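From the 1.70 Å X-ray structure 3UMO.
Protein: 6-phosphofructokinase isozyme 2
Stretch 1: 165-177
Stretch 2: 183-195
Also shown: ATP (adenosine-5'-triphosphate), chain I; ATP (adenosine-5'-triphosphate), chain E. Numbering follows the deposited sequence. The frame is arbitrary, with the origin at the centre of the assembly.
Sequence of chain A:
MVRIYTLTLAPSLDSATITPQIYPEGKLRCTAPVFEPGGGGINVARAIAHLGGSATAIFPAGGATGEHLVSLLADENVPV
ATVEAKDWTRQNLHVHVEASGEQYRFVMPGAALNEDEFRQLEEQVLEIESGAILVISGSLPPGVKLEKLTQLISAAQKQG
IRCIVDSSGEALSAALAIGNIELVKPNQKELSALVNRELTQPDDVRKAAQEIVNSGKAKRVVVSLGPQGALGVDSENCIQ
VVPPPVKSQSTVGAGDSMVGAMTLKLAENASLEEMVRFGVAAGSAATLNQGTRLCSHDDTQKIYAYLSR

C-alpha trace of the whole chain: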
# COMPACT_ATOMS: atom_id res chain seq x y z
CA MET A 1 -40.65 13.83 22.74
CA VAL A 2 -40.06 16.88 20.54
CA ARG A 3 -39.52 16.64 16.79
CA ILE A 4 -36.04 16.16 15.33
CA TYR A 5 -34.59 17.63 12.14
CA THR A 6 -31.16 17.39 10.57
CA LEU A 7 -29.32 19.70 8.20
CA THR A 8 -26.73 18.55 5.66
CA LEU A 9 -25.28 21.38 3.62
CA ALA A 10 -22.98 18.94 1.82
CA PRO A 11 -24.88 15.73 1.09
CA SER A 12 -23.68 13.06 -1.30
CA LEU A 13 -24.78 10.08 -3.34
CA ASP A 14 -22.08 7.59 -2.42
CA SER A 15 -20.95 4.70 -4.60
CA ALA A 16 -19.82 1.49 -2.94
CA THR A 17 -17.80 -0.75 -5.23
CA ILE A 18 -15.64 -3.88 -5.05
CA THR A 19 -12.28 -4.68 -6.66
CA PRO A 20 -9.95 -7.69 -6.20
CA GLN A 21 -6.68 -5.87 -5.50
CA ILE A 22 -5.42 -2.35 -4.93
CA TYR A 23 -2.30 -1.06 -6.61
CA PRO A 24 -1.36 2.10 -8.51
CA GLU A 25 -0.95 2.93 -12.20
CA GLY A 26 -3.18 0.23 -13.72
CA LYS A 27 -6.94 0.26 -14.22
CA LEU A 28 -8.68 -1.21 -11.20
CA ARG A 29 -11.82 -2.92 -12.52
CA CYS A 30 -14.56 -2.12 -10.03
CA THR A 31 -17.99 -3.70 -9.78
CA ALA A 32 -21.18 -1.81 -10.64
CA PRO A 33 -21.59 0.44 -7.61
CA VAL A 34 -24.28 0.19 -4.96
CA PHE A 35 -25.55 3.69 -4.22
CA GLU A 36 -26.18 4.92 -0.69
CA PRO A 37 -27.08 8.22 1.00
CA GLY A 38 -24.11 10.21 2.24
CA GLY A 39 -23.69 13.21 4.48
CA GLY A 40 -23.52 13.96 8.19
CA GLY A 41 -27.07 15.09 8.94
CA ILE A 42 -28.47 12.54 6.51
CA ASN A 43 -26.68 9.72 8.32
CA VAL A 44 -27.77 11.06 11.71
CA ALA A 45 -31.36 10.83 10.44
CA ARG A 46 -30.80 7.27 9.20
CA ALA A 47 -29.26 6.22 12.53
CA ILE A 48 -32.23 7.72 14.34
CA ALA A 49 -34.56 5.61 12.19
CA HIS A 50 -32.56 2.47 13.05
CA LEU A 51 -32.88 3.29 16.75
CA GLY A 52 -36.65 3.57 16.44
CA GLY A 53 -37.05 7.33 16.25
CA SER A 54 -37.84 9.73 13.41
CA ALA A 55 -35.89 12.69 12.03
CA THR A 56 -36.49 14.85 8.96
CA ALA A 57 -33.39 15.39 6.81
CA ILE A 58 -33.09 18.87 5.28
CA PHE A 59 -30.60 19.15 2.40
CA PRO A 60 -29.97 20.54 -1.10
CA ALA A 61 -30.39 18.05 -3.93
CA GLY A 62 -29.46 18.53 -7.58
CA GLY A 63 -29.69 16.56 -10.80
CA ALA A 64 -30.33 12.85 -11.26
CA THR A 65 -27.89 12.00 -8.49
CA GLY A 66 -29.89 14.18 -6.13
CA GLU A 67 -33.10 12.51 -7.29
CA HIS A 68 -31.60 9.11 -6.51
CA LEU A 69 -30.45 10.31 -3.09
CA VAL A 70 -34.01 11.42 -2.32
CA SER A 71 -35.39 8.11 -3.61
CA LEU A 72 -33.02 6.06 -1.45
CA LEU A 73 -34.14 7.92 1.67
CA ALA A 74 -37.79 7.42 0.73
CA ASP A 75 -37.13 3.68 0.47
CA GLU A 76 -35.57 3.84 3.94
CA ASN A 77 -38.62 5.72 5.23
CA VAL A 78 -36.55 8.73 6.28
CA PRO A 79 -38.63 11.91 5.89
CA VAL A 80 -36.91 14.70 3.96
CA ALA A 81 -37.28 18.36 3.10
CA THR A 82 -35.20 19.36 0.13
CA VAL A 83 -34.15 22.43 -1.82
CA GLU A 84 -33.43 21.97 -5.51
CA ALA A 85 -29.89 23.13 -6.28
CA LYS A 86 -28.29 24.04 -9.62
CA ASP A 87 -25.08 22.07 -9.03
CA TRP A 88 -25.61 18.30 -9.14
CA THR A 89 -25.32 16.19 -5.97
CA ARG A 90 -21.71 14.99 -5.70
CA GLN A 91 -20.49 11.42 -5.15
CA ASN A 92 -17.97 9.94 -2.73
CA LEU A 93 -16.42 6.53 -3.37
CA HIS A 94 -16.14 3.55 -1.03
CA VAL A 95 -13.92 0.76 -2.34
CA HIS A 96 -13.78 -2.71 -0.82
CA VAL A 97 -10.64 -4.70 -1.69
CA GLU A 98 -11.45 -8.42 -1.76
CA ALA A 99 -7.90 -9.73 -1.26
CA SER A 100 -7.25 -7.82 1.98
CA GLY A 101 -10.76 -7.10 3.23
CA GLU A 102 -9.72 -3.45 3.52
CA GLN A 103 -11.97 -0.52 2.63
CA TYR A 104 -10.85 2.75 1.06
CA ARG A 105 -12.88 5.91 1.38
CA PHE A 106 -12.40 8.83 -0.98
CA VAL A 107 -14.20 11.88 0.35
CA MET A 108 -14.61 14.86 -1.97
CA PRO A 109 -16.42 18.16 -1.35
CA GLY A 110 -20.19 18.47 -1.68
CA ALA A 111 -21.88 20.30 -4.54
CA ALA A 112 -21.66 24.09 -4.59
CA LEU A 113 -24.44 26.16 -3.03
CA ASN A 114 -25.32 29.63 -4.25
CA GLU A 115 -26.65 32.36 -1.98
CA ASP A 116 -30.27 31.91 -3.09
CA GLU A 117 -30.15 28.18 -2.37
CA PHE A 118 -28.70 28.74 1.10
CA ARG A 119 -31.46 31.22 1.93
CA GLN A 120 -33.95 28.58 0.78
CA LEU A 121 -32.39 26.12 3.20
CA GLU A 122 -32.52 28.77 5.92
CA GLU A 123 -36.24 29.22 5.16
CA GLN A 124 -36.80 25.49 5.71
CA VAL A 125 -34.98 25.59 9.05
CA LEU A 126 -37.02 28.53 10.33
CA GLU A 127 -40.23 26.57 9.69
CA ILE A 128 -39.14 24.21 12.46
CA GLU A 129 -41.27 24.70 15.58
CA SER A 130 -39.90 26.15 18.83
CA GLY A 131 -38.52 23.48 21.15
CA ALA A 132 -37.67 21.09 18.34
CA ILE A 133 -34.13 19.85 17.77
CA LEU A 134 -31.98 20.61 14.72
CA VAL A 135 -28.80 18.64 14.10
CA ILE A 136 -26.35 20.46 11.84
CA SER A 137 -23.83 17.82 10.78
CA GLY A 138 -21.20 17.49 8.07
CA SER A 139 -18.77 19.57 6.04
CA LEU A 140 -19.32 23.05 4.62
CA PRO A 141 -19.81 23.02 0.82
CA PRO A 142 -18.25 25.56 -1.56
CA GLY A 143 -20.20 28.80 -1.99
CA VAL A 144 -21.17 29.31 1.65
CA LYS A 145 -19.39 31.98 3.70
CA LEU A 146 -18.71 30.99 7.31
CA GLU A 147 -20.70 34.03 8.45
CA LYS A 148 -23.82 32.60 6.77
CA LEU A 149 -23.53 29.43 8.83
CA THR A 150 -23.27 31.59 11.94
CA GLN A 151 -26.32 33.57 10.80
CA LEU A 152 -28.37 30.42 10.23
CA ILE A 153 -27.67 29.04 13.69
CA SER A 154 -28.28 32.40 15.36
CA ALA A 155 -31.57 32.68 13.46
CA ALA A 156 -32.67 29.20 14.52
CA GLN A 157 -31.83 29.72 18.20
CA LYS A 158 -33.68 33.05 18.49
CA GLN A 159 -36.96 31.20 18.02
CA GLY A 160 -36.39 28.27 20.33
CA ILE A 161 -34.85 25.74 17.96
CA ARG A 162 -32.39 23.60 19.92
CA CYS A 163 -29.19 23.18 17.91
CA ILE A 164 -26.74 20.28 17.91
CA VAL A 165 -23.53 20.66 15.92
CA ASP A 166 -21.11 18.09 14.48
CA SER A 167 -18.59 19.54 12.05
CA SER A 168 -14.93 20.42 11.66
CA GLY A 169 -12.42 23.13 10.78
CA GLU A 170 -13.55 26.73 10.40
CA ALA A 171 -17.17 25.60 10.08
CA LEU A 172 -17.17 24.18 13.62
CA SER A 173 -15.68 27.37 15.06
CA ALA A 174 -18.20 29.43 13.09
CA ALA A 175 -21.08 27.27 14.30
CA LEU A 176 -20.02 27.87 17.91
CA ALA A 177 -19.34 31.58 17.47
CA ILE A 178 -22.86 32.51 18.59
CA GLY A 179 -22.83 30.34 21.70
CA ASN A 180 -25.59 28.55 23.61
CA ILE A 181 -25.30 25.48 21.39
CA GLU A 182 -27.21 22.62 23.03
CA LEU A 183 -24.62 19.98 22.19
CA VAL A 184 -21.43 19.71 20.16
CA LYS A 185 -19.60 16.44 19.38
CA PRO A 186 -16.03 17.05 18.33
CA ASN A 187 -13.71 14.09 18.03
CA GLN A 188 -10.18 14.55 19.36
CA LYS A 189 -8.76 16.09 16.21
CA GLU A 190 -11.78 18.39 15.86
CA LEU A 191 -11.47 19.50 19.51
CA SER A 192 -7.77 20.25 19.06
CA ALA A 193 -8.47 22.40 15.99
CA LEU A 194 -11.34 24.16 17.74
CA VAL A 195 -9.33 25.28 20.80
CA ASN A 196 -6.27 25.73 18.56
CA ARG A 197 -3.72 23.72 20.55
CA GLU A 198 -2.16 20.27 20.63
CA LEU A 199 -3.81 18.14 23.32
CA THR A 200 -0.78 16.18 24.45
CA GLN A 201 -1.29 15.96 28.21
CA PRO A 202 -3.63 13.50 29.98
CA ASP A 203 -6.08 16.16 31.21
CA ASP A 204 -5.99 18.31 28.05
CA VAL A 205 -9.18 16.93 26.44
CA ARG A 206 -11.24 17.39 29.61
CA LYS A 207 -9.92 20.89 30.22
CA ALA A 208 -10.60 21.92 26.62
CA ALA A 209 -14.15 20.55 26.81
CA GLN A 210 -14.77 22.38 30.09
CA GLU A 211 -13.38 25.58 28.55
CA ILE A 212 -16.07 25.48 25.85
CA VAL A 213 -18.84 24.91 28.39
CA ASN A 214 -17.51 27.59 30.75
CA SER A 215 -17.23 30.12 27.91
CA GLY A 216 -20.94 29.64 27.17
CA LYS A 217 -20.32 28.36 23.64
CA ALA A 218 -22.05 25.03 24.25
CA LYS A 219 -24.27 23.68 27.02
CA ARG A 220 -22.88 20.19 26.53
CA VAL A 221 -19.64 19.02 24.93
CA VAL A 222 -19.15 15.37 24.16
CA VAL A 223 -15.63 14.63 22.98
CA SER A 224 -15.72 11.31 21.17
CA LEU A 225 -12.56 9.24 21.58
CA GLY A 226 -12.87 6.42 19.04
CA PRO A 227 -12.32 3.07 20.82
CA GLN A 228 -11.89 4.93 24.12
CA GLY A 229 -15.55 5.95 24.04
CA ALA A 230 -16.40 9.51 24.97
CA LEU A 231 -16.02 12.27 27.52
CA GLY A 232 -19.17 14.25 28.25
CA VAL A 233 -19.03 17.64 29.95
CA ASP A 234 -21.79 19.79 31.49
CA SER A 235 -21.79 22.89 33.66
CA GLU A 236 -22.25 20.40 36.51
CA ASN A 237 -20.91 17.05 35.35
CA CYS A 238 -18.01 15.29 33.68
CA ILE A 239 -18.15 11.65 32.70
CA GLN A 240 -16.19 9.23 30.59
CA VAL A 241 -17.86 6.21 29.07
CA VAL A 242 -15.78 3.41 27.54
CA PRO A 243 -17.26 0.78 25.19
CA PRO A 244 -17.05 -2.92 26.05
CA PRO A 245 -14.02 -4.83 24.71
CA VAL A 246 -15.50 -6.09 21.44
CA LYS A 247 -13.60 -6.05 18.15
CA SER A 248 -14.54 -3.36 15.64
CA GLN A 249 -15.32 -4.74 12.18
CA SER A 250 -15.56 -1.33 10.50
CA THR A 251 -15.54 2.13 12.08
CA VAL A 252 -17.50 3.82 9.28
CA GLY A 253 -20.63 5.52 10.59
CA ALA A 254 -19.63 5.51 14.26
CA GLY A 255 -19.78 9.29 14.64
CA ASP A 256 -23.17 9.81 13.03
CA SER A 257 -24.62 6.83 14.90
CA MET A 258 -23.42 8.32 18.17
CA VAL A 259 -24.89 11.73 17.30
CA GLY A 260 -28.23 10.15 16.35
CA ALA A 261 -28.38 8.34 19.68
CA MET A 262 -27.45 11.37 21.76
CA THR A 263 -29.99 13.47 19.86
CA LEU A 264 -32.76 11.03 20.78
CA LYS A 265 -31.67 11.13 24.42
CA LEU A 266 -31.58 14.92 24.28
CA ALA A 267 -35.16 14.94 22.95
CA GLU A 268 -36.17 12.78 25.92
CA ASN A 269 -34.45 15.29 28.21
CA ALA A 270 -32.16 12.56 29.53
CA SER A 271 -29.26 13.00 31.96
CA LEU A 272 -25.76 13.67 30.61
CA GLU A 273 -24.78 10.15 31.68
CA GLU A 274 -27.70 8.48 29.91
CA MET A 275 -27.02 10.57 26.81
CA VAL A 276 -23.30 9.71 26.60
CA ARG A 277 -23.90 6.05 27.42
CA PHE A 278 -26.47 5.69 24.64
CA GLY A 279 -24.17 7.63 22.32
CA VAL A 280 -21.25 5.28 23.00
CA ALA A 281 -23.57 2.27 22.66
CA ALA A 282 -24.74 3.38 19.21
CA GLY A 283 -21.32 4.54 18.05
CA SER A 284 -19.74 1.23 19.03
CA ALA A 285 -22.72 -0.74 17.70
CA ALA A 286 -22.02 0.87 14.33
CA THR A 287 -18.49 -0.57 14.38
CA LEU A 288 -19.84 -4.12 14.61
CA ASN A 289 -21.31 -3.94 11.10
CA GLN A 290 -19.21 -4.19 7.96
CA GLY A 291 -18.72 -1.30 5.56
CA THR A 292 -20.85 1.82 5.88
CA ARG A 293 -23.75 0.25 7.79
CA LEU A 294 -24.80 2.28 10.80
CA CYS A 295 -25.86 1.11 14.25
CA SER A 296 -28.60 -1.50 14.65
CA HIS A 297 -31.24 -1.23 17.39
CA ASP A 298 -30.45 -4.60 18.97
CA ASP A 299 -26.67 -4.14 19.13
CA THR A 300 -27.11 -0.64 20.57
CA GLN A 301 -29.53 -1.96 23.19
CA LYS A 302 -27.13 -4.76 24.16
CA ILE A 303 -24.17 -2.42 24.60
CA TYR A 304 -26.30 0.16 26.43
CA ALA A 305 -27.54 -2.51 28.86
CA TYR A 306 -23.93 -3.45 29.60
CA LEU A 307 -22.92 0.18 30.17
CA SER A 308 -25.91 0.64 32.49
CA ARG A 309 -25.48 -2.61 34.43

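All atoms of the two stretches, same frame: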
# COMPACT_ATOMS: atom_id res chain seq x y z
N VAL A 165 -24.50 20.45 16.99
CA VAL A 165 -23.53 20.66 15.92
C VAL A 165 -22.47 19.57 15.89
O VAL A 165 -21.89 19.22 16.91
CB VAL A 165 -22.83 22.03 16.07
CG1 VAL A 165 -21.78 22.22 14.98
CG2 VAL A 165 -23.86 23.17 16.03
N ASP A 166 -22.22 19.02 14.70
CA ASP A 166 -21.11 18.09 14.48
C ASP A 166 -20.44 18.47 13.17
O ASP A 166 -20.98 18.23 12.10
CB ASP A 166 -21.62 16.65 14.44
CG ASP A 166 -20.49 15.64 14.28
OD1 ASP A 166 -20.80 14.43 14.26
OD2 ASP A 166 -19.31 16.04 14.18
N SER A 167 -19.28 19.10 13.26
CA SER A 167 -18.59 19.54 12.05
C SER A 167 -17.10 19.61 12.32
O SER A 167 -16.60 19.03 13.29
CB SER A 167 -19.12 20.90 11.59
OG SER A 167 -18.68 21.21 10.28
N SER A 168 -16.36 20.31 11.47
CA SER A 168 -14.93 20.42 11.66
C SER A 168 -14.39 21.72 11.07
O SER A 168 -15.11 22.46 10.41
CB SER A 168 -14.19 19.23 11.04
OG SER A 168 -14.34 19.22 9.63
N GLY A 169 -13.10 21.97 11.32
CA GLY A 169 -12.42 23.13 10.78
C GLY A 169 -13.08 24.45 11.13
O GLY A 169 -13.66 24.60 12.21
N GLU A 170 -13.01 25.39 10.19
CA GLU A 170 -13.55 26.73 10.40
C GLU A 170 -15.07 26.73 10.56
O GLU A 170 -15.63 27.60 11.22
CB GLU A 170 -13.15 27.65 9.23
CG GLU A 170 -11.66 27.72 8.96
CD GLU A 170 -11.32 28.67 7.83
OE1 GLU A 170 -10.65 29.69 8.09
OE2 GLU A 170 -11.72 28.40 6.68
N ALA A 171 -15.73 25.74 9.96
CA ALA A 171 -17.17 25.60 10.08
C ALA A 171 -17.60 25.33 11.52
O ALA A 171 -18.60 25.88 11.99
CB ALA A 171 -17.68 24.49 9.15
N LEU A 172 -16.85 24.49 12.23
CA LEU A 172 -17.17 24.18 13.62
C LEU A 172 -17.00 25.42 14.51
O LEU A 172 -17.85 25.72 15.35
CB LEU A 172 -16.29 23.03 14.14
CG LEU A 172 -16.51 22.60 15.59
CD1 LEU A 172 -17.94 22.12 15.82
CD2 LEU A 172 -15.52 21.50 15.98
N SER A 173 -15.91 26.14 14.31
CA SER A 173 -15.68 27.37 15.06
C SER A 173 -16.78 28.40 14.77
O SER A 173 -17.24 29.10 15.66
CB SER A 173 -14.31 27.97 14.73
OG SER A 173 -13.27 27.05 15.03
N ALA A 174 -17.19 28.47 13.51
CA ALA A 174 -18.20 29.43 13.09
C ALA A 174 -19.56 29.07 13.67
O ALA A 174 -20.37 29.93 13.99
CB ALA A 174 -18.28 29.50 11.57
N ALA A 175 -19.81 27.77 13.79
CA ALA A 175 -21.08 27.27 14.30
C ALA A 175 -21.20 27.54 15.80
O ALA A 175 -22.31 27.63 16.33
CB ALA A 175 -21.22 25.78 14.01
N LEU A 176 -20.06 27.65 16.47
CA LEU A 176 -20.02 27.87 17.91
C LEU A 176 -19.75 29.33 18.26
O LEU A 176 -19.62 29.68 19.44
CB LEU A 176 -18.92 27.00 18.54
CG LEU A 176 -19.26 25.56 18.92
CD1 LEU A 176 -18.05 24.68 18.69
CD2 LEU A 176 -19.70 25.49 20.37
N ALA A 177 -19.66 30.18 17.25
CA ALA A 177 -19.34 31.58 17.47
C ALA A 177 -20.45 32.30 18.22
O ALA A 177 -20.20 33.23 19.00
CB ALA A 177 -19.05 32.28 16.14
N LEU A 183 -25.55 21.09 22.15
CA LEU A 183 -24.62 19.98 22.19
C LEU A 183 -23.68 20.05 21.00
O LEU A 183 -24.12 20.27 19.87
CB LEU A 183 -25.38 18.65 22.13
CG LEU A 183 -24.57 17.37 21.95
CD1 LEU A 183 -23.69 17.10 23.16
CD2 LEU A 183 -25.50 16.18 21.68
N VAL A 184 -22.39 19.85 21.25
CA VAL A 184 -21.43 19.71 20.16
C VAL A 184 -20.65 18.41 20.37
O VAL A 184 -20.32 18.06 21.51
CB VAL A 184 -20.48 20.95 20.09
CG1 VAL A 184 -19.67 21.10 21.36
CG2 VAL A 184 -19.58 20.87 18.85
N LYS A 185 -20.38 17.68 19.29
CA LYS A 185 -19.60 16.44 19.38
C LYS A 185 -18.32 16.49 18.54
O LYS A 185 -18.27 15.93 17.44
CB LYS A 185 -20.40 15.17 19.01
CG LYS A 185 -19.61 13.88 19.35
CD LYS A 185 -19.91 12.68 18.45
CE LYS A 185 -19.37 12.86 17.02
NZ LYS A 185 -17.90 13.13 16.97
N PRO A 186 -17.29 17.17 19.05
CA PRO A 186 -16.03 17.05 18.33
C PRO A 186 -15.37 15.71 18.64
O PRO A 186 -15.50 15.21 19.76
CB PRO A 186 -15.18 18.17 18.93
CG PRO A 186 -15.70 18.32 20.34
CD PRO A 186 -17.18 18.01 20.26
N ASN A 187 -14.68 15.13 17.67
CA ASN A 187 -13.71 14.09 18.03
C ASN A 187 -12.44 14.76 18.53
O ASN A 187 -12.41 15.98 18.72
CB ASN A 187 -13.43 13.09 16.89
CG ASN A 187 -12.77 13.73 15.68
OD1 ASN A 187 -12.22 14.84 15.74
ND2 ASN A 187 -12.81 13.01 14.56
N GLN A 188 -11.39 13.98 18.78
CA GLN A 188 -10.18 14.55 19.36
C GLN A 188 -9.49 15.55 18.45
O GLN A 188 -9.05 16.61 18.89
CB GLN A 188 -9.21 13.45 19.77
CG GLN A 188 -9.71 12.66 20.94
CD GLN A 188 -8.96 11.37 21.11
OE1 GLN A 188 -9.33 10.35 20.52
NE2 GLN A 188 -7.89 11.40 21.90
N LYS A 189 -9.40 15.20 17.17
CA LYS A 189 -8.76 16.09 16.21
C LYS A 189 -9.57 17.38 16.05
O LYS A 189 -9.01 18.47 16.01
CB LYS A 189 -8.58 15.40 14.86
CG LYS A 189 -7.38 14.46 14.82
CD LYS A 189 -7.03 14.04 13.40
CE LYS A 189 -6.00 12.92 13.41
NZ LYS A 189 -5.63 12.50 12.03
N GLU A 190 -10.89 17.23 15.98
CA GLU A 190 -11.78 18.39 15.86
C GLU A 190 -11.72 19.29 17.10
O GLU A 190 -11.80 20.52 16.97
CB GLU A 190 -13.21 17.92 15.55
CG GLU A 190 -13.37 17.37 14.12
CD GLU A 190 -14.50 16.36 13.97
OE1 GLU A 190 -15.21 16.11 14.96
OE2 GLU A 190 -14.66 15.81 12.85
N LEU A 191 -11.59 18.70 18.29
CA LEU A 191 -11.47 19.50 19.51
C LEU A 191 -10.15 20.28 19.51
O LEU A 191 -10.12 21.48 19.83
CB LEU A 191 -11.54 18.61 20.76
CG LEU A 191 -11.33 19.33 22.10
CD1 LEU A 191 -12.45 20.35 22.37
CD2 LEU A 191 -11.22 18.32 23.23
N SER A 192 -9.07 19.60 19.13
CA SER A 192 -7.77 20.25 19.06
C SER A 192 -7.79 21.45 18.12
O SER A 192 -7.24 22.51 18.44
CB SER A 192 -6.70 19.25 18.59
OG SER A 192 -5.46 19.91 18.41
N ALA A 193 -8.43 21.30 16.96
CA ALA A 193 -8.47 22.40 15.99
C ALA A 193 -9.33 23.54 16.51
O ALA A 193 -9.01 24.72 16.31
CB ALA A 193 -8.97 21.91 14.65
N LEU A 194 -10.42 23.18 17.18
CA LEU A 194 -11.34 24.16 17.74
C LEU A 194 -10.69 25.06 18.79
O LEU A 194 -10.81 26.29 18.72
CB LEU A 194 -12.56 23.44 18.33
CG LEU A 194 -13.61 24.34 18.98
CD1 LEU A 194 -14.09 25.40 18.00
CD2 LEU A 194 -14.77 23.51 19.47
N VAL A 195 -10.01 24.47 19.77
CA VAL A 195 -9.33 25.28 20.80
C VAL A 195 -7.95 25.76 20.35
O VAL A 195 -7.27 26.50 21.07
CB VAL A 195 -9.18 24.53 22.14
CG1 VAL A 195 -10.55 24.22 22.74
CG2 VAL A 195 -8.35 23.26 21.96
PG ATP I . -12.23 12.32 11.03
O1G ATP I . -13.19 11.76 12.03
O2G ATP I . -13.05 13.17 10.06
O3G ATP I . -11.18 13.17 11.71
PB ATP I . -11.27 9.72 10.45
O1B ATP I . -10.75 9.11 9.08
O2B ATP I . -12.46 8.89 10.97
O3B ATP I . -11.64 11.23 10.12
PA ATP I . -8.62 9.69 11.24
O1A ATP I . -8.31 10.47 9.97
O2A ATP I . -7.85 10.27 12.43
O3A ATP I . -10.12 9.72 11.51
O5' ATP I . -8.14 8.17 11.01
C5' ATP I . -8.95 7.10 11.32
C4' ATP I . -8.42 5.79 10.97
O4' ATP I . -7.72 5.94 9.71
C3' ATP I . -7.39 5.40 11.93
O3' ATP I . -7.94 4.61 12.92
C2' ATP I . -6.42 4.65 11.14
O2' ATP I . -6.83 3.35 11.06
C1' ATP I . -6.49 5.27 9.80
N9 ATP I . -5.39 6.20 9.55
C8 ATP I . -5.43 7.52 9.79
N7 ATP I . -4.23 8.05 9.42
C5 ATP I . -3.44 7.06 8.96
C6 ATP I . -2.14 7.01 8.45
N6 ATP I . -1.30 8.25 8.35
N1 ATP I . -1.64 5.82 8.06
C2 ATP I . -2.38 4.70 8.14
N3 ATP I . -3.63 4.72 8.62
C4 ATP I . -4.18 5.86 9.03
PG ATP E . -16.64 9.53 12.28
O1G ATP E . -17.30 10.82 11.96
O2G ATP E . -17.60 8.46 11.76
O3G ATP E . -15.28 9.38 11.68
PB ATP E . -15.92 10.37 14.79
O1B ATP E . -14.39 10.51 14.49
O2B ATP E . -16.68 11.71 14.80
O3B ATP E . -16.62 9.31 13.82
PA ATP E . -15.47 8.56 16.99
O1A ATP E . -14.36 7.96 16.17
O2A ATP E . -15.03 8.99 18.39
O3A ATP E . -16.11 9.76 16.25
O5' ATP E . -16.65 7.47 17.05
C5' ATP E . -17.73 7.70 17.89
C4' ATP E . -18.09 6.62 18.82
O4' ATP E . -18.10 5.38 18.09
C3' ATP E . -17.07 6.41 19.86
O3' ATP E . -17.24 7.26 20.93
C2' ATP E . -17.26 4.99 20.21
O2' ATP E . -18.39 4.84 20.97
C1' ATP E . -17.50 4.38 18.89
N9 ATP E . -16.26 3.91 18.27
C8 ATP E . -15.54 4.56 17.34
N7 ATP E . -14.47 3.79 17.03
C5 ATP E . -14.51 2.66 17.77
C6 ATP E . -13.69 1.54 17.87
N6 ATP E . -12.45 1.40 17.04
N1 ATP E . -14.04 0.56 18.73
C2 ATP E . -15.15 0.66 19.49
N3 ATP E . -15.95 1.73 19.41
C4 ATP E . -15.66 2.73 18.57
O HOH W 1 -17.42 14.46 14.35
O HOH W 2 -17.21 16.54 11.68
O HOH W 3 -17.74 18.22 15.71
O HOH W 4 -12.29 21.70 14.36
O HOH W 5 -11.30 28.08 16.73

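Two parallel strand ends, each leading into a helix, are joined by a short backbone ladder, a leucine-valine core and a water-bridged cluster of Asp-166, Lys-185 and Glu-190 beside the ATP.

The ladder is brief. Val-165 N donates to Leu-183 O at 2.9 Å, and Lys-185 N donates to Val-165 O at 3.2 Å, so Val-165 spends both its backbone groups on the neighbouring strand. Val-165 and Val-184 sit in register with their side chains on the same face of the sheet, where beta-branched residues suit extended backbone.

Leu-172 and Leu-176 pack on Val-184 on that face, and Leu-194 of the second helix packs on those leucines; the helix axes are 9.4 Å apart at closest approach and 66° from parallel. Leu-172, with chi1 t, points toward the second stretch: its CD1 lies 3.7 Å from Val-184 CG2, and its CD2 lies 4.1 Å from Leu-194 CD2. One turn later, Leu-176 CD1 packs 3.6 Å from Leu-194 CD2 and 4.1 Å from Val-184 CG2. Leu-194 starts sideways, but its end reaches in, which a long, flexible aliphatic chain allows. The stretches bury 557 Å² between them, both sides summed; Leu-172 and Val-184 are buried, which suits aliphatic side chains.

Beside this apolar core the contact is polar. Asp-166 OD2 and Glu-190 OE1 are like charges 4.2 Å apart, and water 1 mediates between them, 2.5 Å from Asp-166 OD2 and 2.8 Å from Glu-190 OE1, while accepting from Lys-185 NZ at 3.0 Å. Lys-185 NZ also donates to O2B of the chain E ATP at 2.9 Å. Asn-187 OD1 caps the helix by accepting from Glu-190 N at 2.7 Å, and Glu-190 OE1 in return accepts a hydrogen bond from Asn-187 N at 2.9 Å. Asn-187 ND2 donates to O1B of the chain E ATP at 3.0 Å.

Gly-169 has phi 56°, a value that favours glycine.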